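Side-chain contacts in AlkZ (PDB 5UUJ), which belongs to the AlkZ-like family of DNA glycosylases, in the helix-turn-helix class, and combines many helices with a mixed five-stranded sheet: residues A[50-55]-A[62-67]; A[98-103]-A[234-239]; A[139-144]-A[160-165]; A[316-321]-A[328-333]. One frame throughout, in Å; residues are numbered along the deposited sequence.

Contact 1: A[50-55]-A[62-67]; sequences LNVALR and ESVNRE
Val52 meets Val64 through a single methyl. At the base of the Val52 side chain, CB lies 3.7 Å from CG2 of Val64; CG1 and CG2 of Val52 are then equally far from that methyl, each 3.9 Å from Val64 CG2. The methyl thus faces the triangle of CB, CG1 and CG2 rather than entering between the branches, with the two side chains running obliquely across each other. Val64 can offer it because chi1 of -175° puts CG1 opposite the backbone N and leaves CG2 opposite the carbonyl carbon, reaching across. These valines belong to helices 45-53 and 62-69, consecutive in the chain and joined by a loop, and their CA atoms are 7.5 Å apart, a close helix-to-helix approach without any hydrogen bond across it. Farther out, CG1 of Val52 also brushes the hydroxyl of Ser63, at 4.2 Å from its OG. That oxygen has its polar partner elsewhere, in the backbone O of Asp60 in the preceding loop, and turns only a loose van der Waals contact to the valine. Ala30 of helix 30-36 touches both Val52 and Ser63.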
loop_
_atom_site.group_PDB
_atom_site.type_symbol
_atom_site.label_atom_id
_atom_site.label_comp_id
_atom_site.label_asym_id
_atom_site.label_seq_id
_atom_site.Cartn_x
_atom_site.Cartn_y
_atom_site.Cartn_z
ATOM N N LEU A 50 -6.396 -11.417 0.256
ATOM C CA LEU A 50 -5.876 -12.229 1.348
ATOM C C LEU A 50 -5.438 -11.370 2.527
ATOM O O LEU A 50 -5.728 -11.691 3.677
ATOM C CB LEU A 50 -4.703 -13.084 0.859
ATOM C CG LEU A 50 -4.060 -14.018 1.885
ATOM C CD1 LEU A 50 -5.042 -15.096 2.326
ATOM C CD2 LEU A 50 -2.792 -14.638 1.321
ATOM N N ASN A 51 -4.748 -10.271 2.240
ATOM C CA ASN A 51 -4.188 -9.434 3.296
ATOM C C ASN A 51 -5.258 -8.712 4.113
ATOM O O ASN A 51 -5.048 -8.404 5.287
ATOM C CB ASN A 51 -3.210 -8.427 2.698
ATOM C CG ASN A 51 -1.955 -9.092 2.154
ATOM O OD1 ASN A 51 -1.591 -10.196 2.574
ATOM N ND2 ASN A 51 -1.285 -8.424 1.221
ATOM N N VAL A 52 -6.403 -8.451 3.496
ATOM C CA VAL A 52 -7.547 -7.933 4.233
ATOM C C VAL A 52 -8.179 -9.059 5.052
ATOM O O VAL A 52 -8.469 -8.889 6.238
ATOM C CB VAL A 52 -8.596 -7.306 3.287
ATOM C CG1 VAL A 52 -9.856 -6.911 4.045
ATOM C CG2 VAL A 52 -8.003 -6.092 2.586
ATOM N N ALA A 53 -8.372 -10.213 4.420
ATOM C CA ALA A 53 -9.059 -11.335 5.057
ATOM C C ALA A 53 -8.298 -11.857 6.271
ATOM O O ALA A 53 -8.906 -12.257 7.264
ATOM C CB ALA A 53 -9.277 -12.458 4.057
ATOM N N LEU A 54 -6.971 -11.857 6.189
ATOM C CA LEU A 54 -6.148 -12.329 7.296
ATOM C C LEU A 54 -6.265 -11.402 8.506
ATOM O O LEU A 54 -5.958 -11.797 9.626
ATOM C CB LEU A 54 -4.686 -12.451 6.867
ATOM C CG LEU A 54 -4.343 -13.589 5.898
ATOM C CD1 LEU A 54 -2.916 -13.443 5.399
ATOM C CD2 LEU A 54 -4.534 -14.946 6.546
ATOM N N ARG A 55 -6.716 -10.174 8.275
ATOM C CA ARG A 55 -6.862 -9.193 9.348
ATOM C C ARG A 55 -8.281 -9.189 9.924
ATOM O O ARG A 55 -8.690 -8.244 10.604
ATOM C CB ARG A 55 -6.477 -7.806 8.833
ATOM C CG ARG A 55 -4.975 -7.635 8.705
ATOM C CD ARG A 55 -4.603 -6.317 8.073
ATOM N NE ARG A 55 -3.201 -5.990 8.302
ATOM C CZ ARG A 55 -2.186 -6.490 7.603
ATOM N NH1 ARG A 55 -2.407 -7.354 6.621
ATOM N NH2 ARG A 55 -0.944 -6.125 7.886
ATOM N N GLU A 62 -14.225 -12.070 0.445
ATOM C CA GLU A 62 -15.143 -11.459 -0.511
ATOM C C GLU A 62 -15.554 -10.053 -0.080
ATOM O O GLU A 62 -16.157 -9.318 -0.860
ATOM C CB GLU A 62 -16.392 -12.329 -0.703
ATOM C CG GLU A 62 -16.137 -13.621 -1.477
ATOM C CD GLU A 62 -15.513 -13.382 -2.847
ATOM O OE1 GLU A 62 -15.951 -12.451 -3.558
ATOM O OE2 GLU A 62 -14.579 -14.127 -3.212
ATOM N N SER A 63 -15.219 -9.672 1.152
ATOM C CA SER A 63 -15.574 -8.348 1.650
ATOM C C SER A 63 -14.929 -7.264 0.786
ATOM O O SER A 63 -15.492 -6.186 0.607
ATOM C CB SER A 63 -15.163 -8.182 3.119
ATOM O OG SER A 63 -13.756 -8.236 3.292
ATOM N N VAL A 64 -13.760 -7.563 0.232
ATOM C CA VAL A 64 -13.062 -6.606 -0.621
ATOM C C VAL A 64 -13.846 -6.386 -1.913
ATOM O O VAL A 64 -14.156 -5.250 -2.269
ATOM C CB VAL A 64 -11.632 -7.075 -0.956
ATOM C CG1 VAL A 64 -10.887 -6.002 -1.742
ATOM C CG2 VAL A 64 -10.872 -7.412 0.317
ATOM N N ASN A 65 -14.169 -7.475 -2.607
ATOM C CA ASN A 65 -14.961 -7.394 -3.831
ATOM C C ASN A 65 -16.309 -6.711 -3.615
ATOM O O ASN A 65 -16.760 -5.947 -4.466
ATOM C CB ASN A 65 -15.188 -8.791 -4.420
ATOM C CG ASN A 65 -13.950 -9.352 -5.104
ATOM O OD1 ASN A 65 -13.089 -8.608 -5.576
ATOM N ND2 ASN A 65 -13.861 -10.675 -5.165
ATOM N N ARG A 66 -16.954 -6.981 -2.482
ATOM C CA ARG A 66 -18.262 -6.383 -2.202
ATOM C C ARG A 66 -18.141 -4.875 -1.997
ATOM O O ARG A 66 -18.969 -4.102 -2.482
ATOM C CB ARG A 66 -18.915 -7.018 -0.967
ATOM C CG ARG A 66 -19.347 -8.469 -1.150
ATOM C CD ARG A 66 -20.291 -8.918 -0.035
ATOM N NE ARG A 66 -19.794 -8.572 1.297
ATOM C CZ ARG A 66 -19.062 -9.374 2.068
ATOM N NH1 ARG A 66 -18.723 -10.589 1.656
ATOM N NH2 ARG A 66 -18.662 -8.959 3.261
ATOM N N GLU A 67 -17.103 -4.459 -1.283
ATOM C CA GLU A 67 -16.926 -3.049 -0.961
ATOM C C GLU A 67 -16.347 -2.271 -2.146
ATOM O O GLU A 67 -16.499 -1.053 -2.228
ATOM C CB GLU A 67 -16.053 -2.909 0.292
ATOM C CG GLU A 67 -16.804 -3.352 1.554
ATOM C CD GLU A 67 -16.023 -3.173 2.841
ATOM O OE1 GLU A 67 -15.588 -2.038 3.130
ATOM O OE2 GLU A 67 -15.860 -4.174 3.575
#

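Contact 2: A[98-103]-A[234-239]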
loop_
_atom_site.group_PDB
_atom_site.type_symbol
_atom_site.label_atom_id
_atom_site.label_comp_id
_atom_site.label_asym_id
_atom_site.label_seq_id
_atom_site.Cartn_x
_atom_site.Cartn_y
_atom_site.Cartn_z
HETATM N N MSE A 98 1.686 12.585 -4.041
HETATM C CA MSE A 98 2.329 11.903 -5.159
HETATM C C MSE A 98 2.508 12.861 -6.336
HETATM O O MSE A 98 3.551 12.868 -6.984
HETATM C CB MSE A 98 1.522 10.676 -5.601
HETATM C CG MSE A 98 1.375 9.586 -4.546
HETATM SE SE MSE A 98 3.060 9.072 -3.702
HETATM C CE MSE A 98 4.107 8.689 -5.306
ATOM N N ALA A 99 1.487 13.665 -6.611
ATOM C CA ALA A 99 1.570 14.664 -7.670
ATOM C C ALA A 99 2.680 15.668 -7.369
ATOM O O ALA A 99 3.340 16.171 -8.277
ATOM C CB ALA A 99 0.237 15.379 -7.837
ATOM N N ASN A 100 2.890 15.940 -6.087
ATOM C CA ASN A 100 3.904 16.896 -5.657
ATOM C C ASN A 100 5.326 16.456 -6.019
ATOM O O ASN A 100 6.220 17.289 -6.135
ATOM C CB ASN A 100 3.793 17.128 -4.146
ATOM C CG ASN A 100 4.836 18.104 -3.624
ATOM O OD1 ASN A 100 4.777 19.299 -3.905
ATOM N ND2 ASN A 100 5.790 17.596 -2.849
ATOM N N THR A 101 5.536 15.154 -6.205
ATOM C CA THR A 101 6.868 14.651 -6.546
ATOM C C THR A 101 7.278 15.086 -7.950
ATOM O O THR A 101 8.467 15.171 -8.250
ATOM C CB THR A 101 6.951 13.113 -6.464
ATOM O OG1 THR A 101 6.149 12.522 -7.497
ATOM C CG2 THR A 101 6.489 12.618 -5.103
ATOM N N GLY A 102 6.289 15.355 -8.800
ATOM C CA GLY A 102 6.538 15.817 -10.157
ATOM C C GLY A 102 7.496 14.924 -10.922
ATOM O O GLY A 102 8.385 15.410 -11.621
ATOM N N SER A 103 7.315 13.615 -10.780
ATOM C CA SER A 103 8.209 12.637 -11.389
ATOM C C SER A 103 8.212 12.723 -12.911
ATOM O O SER A 103 9.222 12.439 -13.555
ATOM C CB SER A 103 7.815 11.225 -10.962
ATOM O OG SER A 103 6.538 10.889 -11.475
ATOM N N ASN A 234 11.798 7.982 -1.767
ATOM C CA ASN A 234 12.619 9.153 -1.464
ATOM C C ASN A 234 12.727 10.150 -2.620
ATOM O O ASN A 234 13.819 10.595 -2.966
ATOM C CB ASN A 234 14.019 8.711 -1.027
ATOM C CG ASN A 234 13.997 7.949 0.287
ATOM O OD1 ASN A 234 13.859 8.543 1.357
ATOM N ND2 ASN A 234 14.128 6.632 0.212
ATOM N N SER A 235 11.581 10.513 -3.191
ATOM C CA SER A 235 11.539 11.442 -4.318
ATOM C C SER A 235 11.139 12.855 -3.896
ATOM O O SER A 235 11.232 13.791 -4.691
ATOM C CB SER A 235 10.568 10.932 -5.386
ATOM O OG SER A 235 10.963 9.659 -5.867
ATOM N N THR A 236 10.695 13.015 -2.652
ATOM C CA THR A 236 10.239 14.318 -2.171
ATOM C C THR A 236 11.410 15.206 -1.748
ATOM O O THR A 236 12.410 14.723 -1.219
ATOM C CB THR A 236 9.265 14.172 -0.979
ATOM O OG1 THR A 236 8.194 13.291 -1.337
ATOM C CG2 THR A 236 8.686 15.527 -0.577
ATOM N N SER A 237 11.274 16.505 -2.004
ATOM C CA SER A 237 12.232 17.502 -1.535
ATOM C C SER A 237 12.504 17.356 -0.040
ATOM O O SER A 237 11.584 17.399 0.774
ATOM C CB SER A 237 11.713 18.909 -1.831
ATOM O OG SER A 237 12.421 19.880 -1.085
ATOM N N LYS A 238 13.768 17.186 0.322
ATOM C CA LYS A 238 14.119 16.947 1.715
ATOM C C LYS A 238 13.850 18.170 2.599
ATOM O O LYS A 238 13.384 18.016 3.724
ATOM C CB LYS A 238 15.582 16.511 1.820
ATOM C CG LYS A 238 15.815 15.083 1.336
ATOM C CD LYS A 238 17.259 14.646 1.532
ATOM C CE LYS A 238 17.443 13.173 1.201
ATOM N NZ LYS A 238 17.204 12.887 -0.238
ATOM N N PRO A 239 14.142 19.385 2.101
ATOM C CA PRO A 239 13.728 20.571 2.863
ATOM C C PRO A 239 12.216 20.626 3.099
ATOM O O PRO A 239 11.771 21.026 4.175
ATOM C CB PRO A 239 14.181 21.735 1.976
ATOM C CG PRO A 239 15.323 21.197 1.204
ATOM C CD PRO A 239 15.030 19.741 0.977
HETATM O O HOH W 1 5.666 14.656 -1.966
#
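Thr101 and Thr236 face each other because of how each turns about its CA-CB bond. In Thr101 (chi1 68°) OG1 lies between the backbone N and the carbonyl carbon, where it can fold back on its own helix, and CG2 is the branch given to the other segment. In Thr236 (chi1 -54°) OG1 stands opposite the carbonyl carbon and meets that methyl, with Thr101 CG2 and Thr236 OG1 4.2 Å apart and the side chains crossing at about a right angle. The contact is loose, and CB of Thr101 and CB of Ser235, 4.4 Å apart, come no closer. Its polar tie runs through a water: Asn100 reaches out with its amide, and the water accepts from Asn100 ND2 at 3.1 Å and donates to Thr236 OG1 at 2.9 Å. OG1 is bonded to Asp228 OD1 as well, so two partners grip this buried hydroxyl. Thr101 OG1 is satisfied within its own turn, donating to Met98 O at 2.7 Å in the carbonyl plane; Thr101 N, 3.1 Å from the same Met98 O, shares that acceptor. Just beyond, Gly102 leaves the helix with positive phi. On the facing segment Ser235 OG binds Ser232 O, while Ser237 occupies the N-cap of helix 238-248. The contact therefore sets the end of helix 91-100 against the link between helices 224-232 and 238-248, with Trp171 of helix 162-172 against Thr101 and Trp244 of helix 238-248 touching both Asn100 and Thr236.

Contact 3: A[139-144]-A[160-165]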
loop_
_atom_site.group_PDB
_atom_site.type_symbol
_atom_site.label_atom_id
_atom_site.label_comp_id
_atom_site.label_asym_id
_atom_site.label_seq_id
_atom_site.Cartn_x
_atom_site.Cartn_y
_atom_site.Cartn_z
ATOM N N ASP A 139 -8.048 0.714 -24.349
ATOM C CA ASP A 139 -8.105 0.895 -25.794
ATOM C C ASP A 139 -9.198 1.878 -26.196
ATOM O O ASP A 139 -9.005 2.694 -27.095
ATOM C CB ASP A 139 -8.330 -0.448 -26.488
ATOM C CG ASP A 139 -7.138 -1.379 -26.359
ATOM O OD1 ASP A 139 -5.988 -0.887 -26.392
ATOM O OD2 ASP A 139 -7.352 -2.603 -26.229
ATOM N N GLU A 140 -10.344 1.799 -25.529
ATOM C CA GLU A 140 -11.445 2.710 -25.811
ATOM C C GLU A 140 -11.065 4.148 -25.464
ATOM O O GLU A 140 -11.386 5.075 -26.209
ATOM C CB GLU A 140 -12.698 2.292 -25.041
ATOM C CG GLU A 140 -13.398 1.078 -25.629
ATOM C CD GLU A 140 -14.614 0.651 -24.827
ATOM O OE1 GLU A 140 -14.728 1.051 -23.649
ATOM O OE2 GLU A 140 -15.460 -0.084 -25.378
ATOM N N LEU A 141 -10.379 4.330 -24.339
ATOM C CA LEU A 141 -9.961 5.660 -23.906
ATOM C C LEU A 141 -8.888 6.235 -24.832
ATOM O O LEU A 141 -8.935 7.413 -25.197
ATOM C CB LEU A 141 -9.446 5.620 -22.465
ATOM C CG LEU A 141 -8.859 6.925 -21.914
ATOM C CD1 LEU A 141 -9.861 8.070 -21.999
ATOM C CD2 LEU A 141 -8.389 6.737 -20.482
ATOM N N VAL A 142 -7.922 5.404 -25.208
ATOM C CA VAL A 142 -6.845 5.838 -26.088
ATOM C C VAL A 142 -7.409 6.199 -27.458
ATOM O O VAL A 142 -6.944 7.142 -28.095
ATOM C CB VAL A 142 -5.757 4.749 -26.231
ATOM C CG1 VAL A 142 -4.780 5.084 -27.359
ATOM C CG2 VAL A 142 -5.002 4.584 -24.923
ATOM N N THR A 143 -8.415 5.449 -27.899
ATOM C CA THR A 143 -9.057 5.705 -29.185
ATOM C C THR A 143 -9.757 7.062 -29.172
ATOM O O THR A 143 -9.712 7.796 -30.157
ATOM C CB THR A 143 -10.069 4.596 -29.540
ATOM O OG1 THR A 143 -9.376 3.353 -29.694
ATOM C CG2 THR A 143 -10.811 4.914 -30.837
ATOM N N ARG A 144 -10.404 7.391 -28.057
ATOM C CA ARG A 144 -11.041 8.694 -27.902
ATOM C C ARG A 144 -10.000 9.806 -27.980
ATOM O O ARG A 144 -10.206 10.823 -28.644
ATOM C CB ARG A 144 -11.793 8.780 -26.571
ATOM C CG ARG A 144 -13.121 8.035 -26.540
ATOM C CD ARG A 144 -14.164 8.691 -27.435
ATOM N NE ARG A 144 -14.318 10.117 -27.150
ATOM C CZ ARG A 144 -15.112 10.620 -26.208
ATOM N NH1 ARG A 144 -15.840 9.817 -25.443
ATOM N NH2 ARG A 144 -15.179 11.933 -26.029
ATOM N N SER A 160 1.505 1.586 -25.971
ATOM C CA SER A 160 2.600 0.757 -25.473
ATOM C C SER A 160 3.038 1.156 -24.064
ATOM O O SER A 160 3.466 0.306 -23.283
ATOM C CB SER A 160 3.794 0.830 -26.429
ATOM O OG SER A 160 4.304 2.149 -26.509
ATOM N N GLY A 161 2.926 2.444 -23.744
ATOM C CA GLY A 161 3.374 2.964 -22.461
ATOM C C GLY A 161 2.268 3.595 -21.631
ATOM O O GLY A 161 2.517 4.532 -20.872
ATOM N N TRP A 162 1.048 3.081 -21.764
ATOM C CA TRP A 162 -0.086 3.617 -21.017
ATOM C C TRP A 162 0.138 3.509 -19.511
ATOM O O TRP A 162 -0.232 4.406 -18.753
ATOM C CB TRP A 162 -1.382 2.893 -21.391
ATOM C CG TRP A 162 -2.575 3.466 -20.700
ATOM C CD1 TRP A 162 -3.440 2.809 -19.874
ATOM C CD2 TRP A 162 -3.026 4.825 -20.755
ATOM N NE1 TRP A 162 -4.409 3.674 -19.420
ATOM C CE2 TRP A 162 -4.175 4.919 -19.945
ATOM C CE3 TRP A 162 -2.570 5.973 -21.415
ATOM C CZ2 TRP A 162 -4.876 6.113 -19.777
ATOM C CZ3 TRP A 162 -3.267 7.157 -21.247
ATOM C CH2 TRP A 162 -4.408 7.218 -20.435
ATOM N N GLY A 163 0.749 2.404 -19.089
ATOM C CA GLY A 163 0.974 2.141 -17.681
ATOM C C GLY A 163 1.779 3.226 -16.994
ATOM O O GLY A 163 1.589 3.497 -15.810
ATOM N N SER A 164 2.678 3.853 -17.745
ATOM C CA SER A 164 3.534 4.901 -17.206
ATOM C C SER A 164 2.870 6.277 -17.302
ATOM O O SER A 164 2.975 7.095 -16.388
ATOM C CB SER A 164 4.874 4.908 -17.944
ATOM O OG SER A 164 5.743 5.889 -17.409
ATOM N N VAL A 165 2.180 6.521 -18.411
ATOM C CA VAL A 165 1.598 7.828 -18.690
ATOM C C VAL A 165 0.360 8.109 -17.837
ATOM O O VAL A 165 0.039 9.263 -17.563
ATOM C CB VAL A 165 1.232 7.945 -20.193
ATOM C CG1 VAL A 165 0.484 9.242 -20.491
ATOM C CG2 VAL A 165 2.487 7.863 -21.045
#
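Leu141 and Val142 approach the indole of Trp162 from neighbouring positions on one helix. The CD2 methyl of Leu141 is the closer, 3.6 Å from Trp162 CZ2 and 4.0 Å from Trp162 CH2, so it meets the outer carbons of the six-membered ring obliquely. Val142 reaches another part of the same ring more loosely, its CG2 lying 4.5 Å from Trp162 CE3. The contact is entirely apolar and buried. Leu141 and Trp162 each carry CG opposite the backbone N, with chi1 of 175° and -177°, which extends both side chains across the gap between backbones whose nearest CA atoms, those of Val142 and Trp162, stand 8.7 Å apart; the leucine and the indole cross at about a right angle. Around this first shell, Ile130 of helix 117-130 and the adjoining Leu131 touch Leu141, Arg159 lies against Val142, and the ring of Phe187 meets the indole with the planes almost perpendicular. Local bonds hold each helix in shape. Gly161 is the N-cap of the tryptophan's helix, and its O accepts from both Ser164 N and Val165 N. On the other helix, Asp139 O receives Thr143 OG1 at 2.7 Å and Thr143 N from opposite faces of its plane. Helix 138-146 follows the short strand 136-137, and helices 155-160 and 162-172 lead on to strands 176-177 and 186-188, an order consistent with a winged-helix unit of the helix-turn-helix class, with Trp162 packing helix 162-172 against helix 138-146 in its interior.

Contact 4: A[316-321]-A[328-333]; sequences WISPVV and VGVWEI
Pro319 lies over one face of Trp331 in a CH-pi contact, its CB 3.5 Å from the centroid of the five-membered ring and 17° off the normal. The ring is brought there by chi1 of 61°, with CG between the backbone N and the carbonyl carbon, which folds the indole against Pro319, just ahead of strand 320-323. Two more apolar contacts involve Val321: its CG2 comes obliquely to 4.0 Å from Trp331 CD1, and its CG1 lies 3.9 Å from Val328 CG2. Among the hydrogen bonds, two between backbones are straight at the hydrogen: Val321 N donates to Gly329 O over 2.9 Å, from well above the carbonyl plane, and Val328 N donates to Val321 O over 2.8 Å, nearly along the C=O axis. The bonds of the tryptophan are weak: Trp331 N reaches Pro319 O at 3.3 Å, and Trp331 NE1 reaches Val320 O, which sits at the ring edge. NE1 is also weakly bonded to Leu284 O, so two carbonyls share this buried donor. A third kind, CA-H...O, joins Val330 CA to Pro319 O (3.3 Å) and Val320 CA to Gly329 O (3.4 Å), bracketing the non-hydrogen-bonded pair Val320 and Val330. Strands 281-284 and 337-342 flank the two segments in the mixed sheet, and helix 351-365 touches Trp331 through Val361. Strands 320-323 and 326-334 are the two arms of an antiparallel beta hairpin.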
loop_
_atom_site.group_PDB
_atom_site.type_symbol
_atom_site.label_atom_id
_atom_site.label_comp_id
_atom_site.label_asym_id
_atom_site.label_seq_id
_atom_site.Cartn_x
_atom_site.Cartn_y
_atom_site.Cartn_z
ATOM N N TRP A 316 8.835 -9.096 -6.754
ATOM C CA TRP A 316 8.085 -10.102 -6.000
ATOM C C TRP A 316 8.378 -9.972 -4.506
ATOM O O TRP A 316 9.534 -10.010 -4.089
ATOM C CB TRP A 316 8.417 -11.522 -6.473
ATOM C CG TRP A 316 7.699 -12.614 -5.685
ATOM C CD1 TRP A 316 8.190 -13.319 -4.620
ATOM C CD2 TRP A 316 6.370 -13.107 -5.908
ATOM N NE1 TRP A 316 7.253 -14.220 -4.174
ATOM C CE2 TRP A 316 6.126 -14.108 -4.945
ATOM C CE3 TRP A 316 5.363 -12.801 -6.830
ATOM C CZ2 TRP A 316 4.919 -14.806 -4.878
ATOM C CZ3 TRP A 316 4.163 -13.498 -6.762
ATOM C CH2 TRP A 316 3.953 -14.487 -5.792
ATOM N N ILE A 317 7.324 -9.801 -3.712
ATOM C CA ILE A 317 7.439 -9.782 -2.257
ATOM C C ILE A 317 6.732 -11.017 -1.717
ATOM O O ILE A 317 5.510 -11.124 -1.801
ATOM C CB ILE A 317 6.821 -8.507 -1.636
ATOM C CG1 ILE A 317 7.360 -7.247 -2.325
ATOM C CG2 ILE A 317 7.083 -8.458 -0.136
ATOM C CD1 ILE A 317 8.841 -7.011 -2.134
ATOM N N SER A 318 7.505 -11.951 -1.168
ATOM C CA SER A 318 6.971 -13.247 -0.765
ATOM C C SER A 318 6.065 -13.155 0.458
ATOM O O SER A 318 6.169 -12.212 1.242
ATOM C CB SER A 318 8.108 -14.225 -0.459
ATOM O OG SER A 318 9.001 -14.340 -1.553
ATOM N N PRO A 319 5.169 -14.142 0.623
ATOM C CA PRO A 319 4.504 -14.289 1.919
ATOM C C PRO A 319 5.549 -14.567 2.990
ATOM O O PRO A 319 6.544 -15.222 2.681
ATOM C CB PRO A 319 3.568 -15.487 1.714
ATOM C CG PRO A 319 3.396 -15.600 0.227
ATOM C CD PRO A 319 4.688 -15.125 -0.364
ATOM N N VAL A 320 5.341 -14.081 4.210
ATOM C CA VAL A 320 6.364 -14.189 5.242
ATOM C C VAL A 320 5.840 -14.790 6.535
ATOM O O VAL A 320 4.660 -14.663 6.878
ATOM C CB VAL A 320 6.990 -12.812 5.563
ATOM C CG1 VAL A 320 7.856 -12.342 4.404
ATOM C CG2 VAL A 320 5.911 -11.784 5.890
ATOM N N VAL A 321 6.746 -15.466 7.233
ATOM C CA VAL A 321 6.513 -15.935 8.586
ATOM C C VAL A 321 7.059 -14.891 9.548
ATOM O O VAL A 321 8.262 -14.620 9.558
ATOM C CB VAL A 321 7.199 -17.287 8.850
ATOM C CG1 VAL A 321 6.821 -17.825 10.229
ATOM C CG2 VAL A 321 6.842 -18.283 7.765
ATOM N N VAL A 328 11.072 -14.275 9.800
ATOM C CA VAL A 328 11.977 -15.390 10.075
ATOM C C VAL A 328 11.876 -16.495 9.027
ATOM O O VAL A 328 12.457 -17.573 9.190
ATOM C CB VAL A 328 11.701 -16.004 11.465
ATOM C CG1 VAL A 328 12.065 -15.022 12.566
ATOM C CG2 VAL A 328 10.247 -16.434 11.586
ATOM N N GLY A 329 11.141 -16.226 7.953
ATOM C CA GLY A 329 10.990 -17.186 6.876
ATOM C C GLY A 329 9.926 -16.776 5.874
ATOM O O GLY A 329 9.317 -15.715 6.001
ATOM N N VAL A 330 9.716 -17.625 4.872
ATOM C CA VAL A 330 8.671 -17.419 3.874
ATOM C C VAL A 330 7.786 -18.657 3.787
ATOM O O VAL A 330 8.123 -19.710 4.330
ATOM C CB VAL A 330 9.255 -17.127 2.477
ATOM C CG1 VAL A 330 10.073 -15.840 2.492
ATOM C CG2 VAL A 330 10.099 -18.306 1.987
ATOM N N TRP A 331 6.660 -18.526 3.095
ATOM C CA TRP A 331 5.777 -19.660 2.878
ATOM C C TRP A 331 5.046 -19.543 1.552
ATOM O O TRP A 331 5.031 -18.486 0.919
ATOM C CB TRP A 331 4.773 -19.802 4.028
ATOM C CG TRP A 331 3.852 -18.627 4.244
ATOM C CD1 TRP A 331 4.121 -17.492 4.960
ATOM C CD2 TRP A 331 2.505 -18.489 3.769
ATOM N NE1 TRP A 331 3.029 -16.655 4.949
ATOM C CE2 TRP A 331 2.023 -17.243 4.229
ATOM C CE3 TRP A 331 1.659 -19.295 2.998
ATOM C CZ2 TRP A 331 0.739 -16.784 3.941
ATOM C CZ3 TRP A 331 0.383 -18.837 2.714
ATOM C CH2 TRP A 331 -0.063 -17.593 3.183
ATOM N N GLU A 332 4.443 -20.652 1.146
ATOM C CA GLU A 332 3.834 -20.773 -0.165
ATOM C C GLU A 332 2.812 -21.898 -0.125
ATOM O O GLU A 332 3.031 -22.910 0.533
ATOM C CB GLU A 332 4.912 -21.048 -1.217
ATOM C CG GLU A 332 4.412 -21.211 -2.640
ATOM C CD GLU A 332 5.531 -21.595 -3.593
ATOM O OE1 GLU A 332 6.704 -21.582 -3.159
ATOM O OE2 GLU A 332 5.242 -21.919 -4.765
ATOM N N ILE A 333 1.689 -21.716 -0.810
ATOM C CA ILE A 333 0.706 -22.783 -0.930
ATOM C C ILE A 333 1.053 -23.650 -2.135
ATOM O O ILE A 333 1.002 -23.194 -3.277
ATOM C CB ILE A 333 -0.726 -22.231 -1.055
ATOM C CG1 ILE A 333 -1.095 -21.493 0.237
ATOM C CG2 ILE A 333 -1.712 -23.361 -1.323
ATOM C CD1 ILE A 333 -2.484 -20.886 0.253
#

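In the fold
Contacts 1 and 4 are neighbours in space though far apart along the chain: their nearest atoms come within about 4 Å without touching, their centres are 19 Å apart, and helix 351-365 lies against both, Val361 touching Leu54 and Trp331. Contacts 2 and 3 form a second pair, with nearest atoms about 7 Å and centres 25 Å apart; both segments of contact 3 fall between those of contact 2 in sequence, and helix 162-172, which starts in contact 3, reaches contact 2 through Trp171. Contact 2 lies across the centre of the chain from contacts 1 and 4, with its centre 31 Å from each of theirs, whereas contacts 3 and 4 have centres 34 Å apart.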